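Local coordinates for protein alginate lyase (Bacteroides ovatus, PDB 3NNB) that probably cleaves the polysaccharide alginate by beta-elimination, leaving an unsaturated sugar at the new non-reducing end, at residues Ala177-Glu182 with Ala234-Asn239. Residues are numbered along the deposited sequence; the frame is centred on the assembly and turned at random.
Sequences AMTLME and ALYTGN. With NA (sodium ion), chain B.
The ring of Tyr236, at the C-terminal end of helix 221-236, reaches across to the end of helix 171-180, where the CE methyl of selenomethionine Met178 lies 3.5 Å from Tyr236 OH and 3.7 Å from Tyr236 CZ. The two side chains cross at about a right angle, and the methyl approaches the phenol end of the ring obliquely. Met178 brings it there by a bend at chi3 (-64°), while Tyr236, with CG anti to the backbone N (chi1 -175°), extends its ring toward helix 171-180. Thr179 OG1 is a looser neighbour, 4.4 Å from Tyr236 CE1. A water in the ring plane joins the two segments: it is hydrogen-bonded to Tyr236 OH (2.8 Å) and donates a 2.6 Å hydrogen bond to Glu182 OE2. The other carboxylate oxygen, OE1, forms a salt bridge with Lys192, and the backbone O of Glu182 binds a sodium ion at 2.4 Å, together with Ser184 O, Phe187 O and three waters. Beyond Tyr236, a Schellman motif with Gly238 as its C-prime residue closes the helix. The tyrosine hydroxyl thus gains a polar partner in the water while the methyl packs beside it, and Lys192 would probably favour the ionised form of Glu182.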
loop_
_atom_site.group_PDB
_atom_site.type_symbol
_atom_site.label_atom_id
_atom_site.label_comp_id
_atom_site.label_asym_id
_atom_site.label_seq_id
_atom_site.Cartn_x
_atom_site.Cartn_y
_atom_site.Cartn_z
ATOM N N ALA A 177 0.132 4.032 11.387
ATOM C CA ALA A 177 -0.441 3.327 12.559
ATOM C C ALA A 177 0.576 3.307 13.703
ATOM O O ALA A 177 0.191 3.463 14.866
ATOM C CB ALA A 177 -0.877 1.916 12.168
HETATM N N MSE A 178 1.868 3.129 13.402
HETATM C CA MSE A 178 2.926 3.206 14.438
HETATM C C MSE A 178 2.993 4.606 15.070
HETATM O O MSE A 178 3.026 4.764 16.304
HETATM C CB MSE A 178 4.291 2.776 13.921
HETATM C CG MSE A 178 4.302 1.325 13.460
HETATM SE SE MSE A 178 6.071 0.600 13.196
HETATM C CE MSE A 178 6.601 1.740 11.757
ATOM N N THR A 179 2.931 5.622 14.222
ATOM C CA THR A 179 2.902 7.004 14.697
ATOM C C THR A 179 1.768 7.232 15.680
ATOM O O THR A 179 1.965 7.856 16.739
ATOM C CB THR A 179 2.883 8.022 13.524
ATOM O OG1 THR A 179 4.061 7.869 12.728
ATOM C CG2 THR A 179 2.779 9.470 14.033
ATOM N N LEU A 180 0.594 6.725 15.327
ATOM C CA LEU A 180 -0.643 6.840 16.131
ATOM C C LEU A 180 -0.537 6.163 17.514
ATOM O O LEU A 180 -1.246 6.543 18.454
ATOM C CB LEU A 180 -1.844 6.323 15.341
ATOM C CG LEU A 180 -2.324 7.127 14.147
ATOM C CD1 LEU A 180 -3.433 6.365 13.444
ATOM C CD2 LEU A 180 -2.744 8.560 14.543
HETATM N N MSE A 181 0.346 5.179 17.621
HETATM C CA MSE A 181 0.646 4.437 18.857
HETATM C C MSE A 181 1.822 4.901 19.683
HETATM O O MSE A 181 2.099 4.291 20.719
HETATM C CB MSE A 181 0.980 2.963 18.478
HETATM C CG MSE A 181 -0.136 2.162 18.266
HETATM SE SE MSE A 181 0.663 0.367 18.057
HETATM C CE MSE A 181 1.136 0.339 16.140
ATOM N N GLU A 182 2.534 5.929 19.252
ATOM C CA GLU A 182 3.776 6.326 19.902
ATOM C C GLU A 182 3.571 6.698 21.377
ATOM O O GLU A 182 4.459 6.463 22.196
ATOM C CB GLU A 182 4.463 7.479 19.127
ATOM C CG GLU A 182 5.108 6.979 17.871
ATOM C CD GLU A 182 5.946 8.025 17.160
ATOM O OE1 GLU A 182 6.061 9.145 17.687
ATOM O OE2 GLU A 182 6.476 7.699 16.081
ATOM N N ALA A 234 11.526 7.681 3.839
ATOM C CA ALA A 234 12.442 8.802 4.085
ATOM C C ALA A 234 11.896 9.686 5.207
ATOM O O ALA A 234 12.635 10.060 6.126
ATOM C CB ALA A 234 12.670 9.629 2.766
ATOM N N LEU A 235 10.598 10.013 5.163
ATOM C CA LEU A 235 10.009 10.899 6.179
ATOM C C LEU A 235 10.036 10.211 7.533
ATOM O O LEU A 235 10.384 10.852 8.533
ATOM C CB LEU A 235 8.570 11.308 5.843
ATOM C CG LEU A 235 8.487 12.319 4.707
ATOM C CD1 LEU A 235 7.042 12.463 4.203
ATOM C CD2 LEU A 235 9.000 13.692 5.220
ATOM N N TYR A 236 9.713 8.916 7.581
ATOM C CA TYR A 236 9.673 8.212 8.869
ATOM C C TYR A 236 11.058 8.184 9.558
ATOM O O TYR A 236 11.147 8.234 10.780
ATOM C CB TYR A 236 9.158 6.781 8.703
ATOM C CG TYR A 236 8.984 6.040 9.998
ATOM C CD1 TYR A 236 8.125 6.527 10.994
ATOM C CD2 TYR A 236 9.668 4.862 10.244
ATOM C CE1 TYR A 236 7.963 5.848 12.217
ATOM C CE2 TYR A 236 9.550 4.220 11.480
ATOM C CZ TYR A 236 8.679 4.700 12.438
ATOM O OH TYR A 236 8.479 4.036 13.666
ATOM N N THR A 237 12.101 8.098 8.765
ATOM C CA THR A 237 13.481 8.027 9.250
ATOM C C THR A 237 14.161 9.406 9.385
ATOM O O THR A 237 15.329 9.467 9.661
ATOM C CB THR A 237 14.326 7.122 8.349
ATOM O OG1 THR A 237 14.406 7.656 7.011
ATOM C CG2 THR A 237 13.737 5.715 8.285
ATOM N N GLY A 238 13.415 10.490 9.206
ATOM C CA GLY A 238 13.938 11.849 9.412
ATOM C C GLY A 238 14.635 12.485 8.217
ATOM O O GLY A 238 15.285 13.523 8.347
ATOM N N ASN A 239 14.524 11.884 7.048
ATOM C CA ASN A 239 15.251 12.320 5.870
ATOM C C ASN A 239 14.316 13.150 5.001
ATOM O O ASN A 239 13.876 12.717 3.930
ATOM C CB ASN A 239 15.822 11.133 5.112
ATOM C CG ASN A 239 16.852 11.530 4.078
ATOM O OD1 ASN A 239 16.988 12.706 3.734
ATOM N ND2 ASN A 239 17.570 10.549 3.557
HETATM NA NA NA B . 5.317 5.301 24.116
HETATM O O HOH W 1 6.603 5.191 15.345
HETATM O O HOH W 2 6.462 4.159 25.965
HETATM O O HOH W 3 4.691 7.008 25.689
HETATM O O HOH W 4 7.254 6.896 23.931
#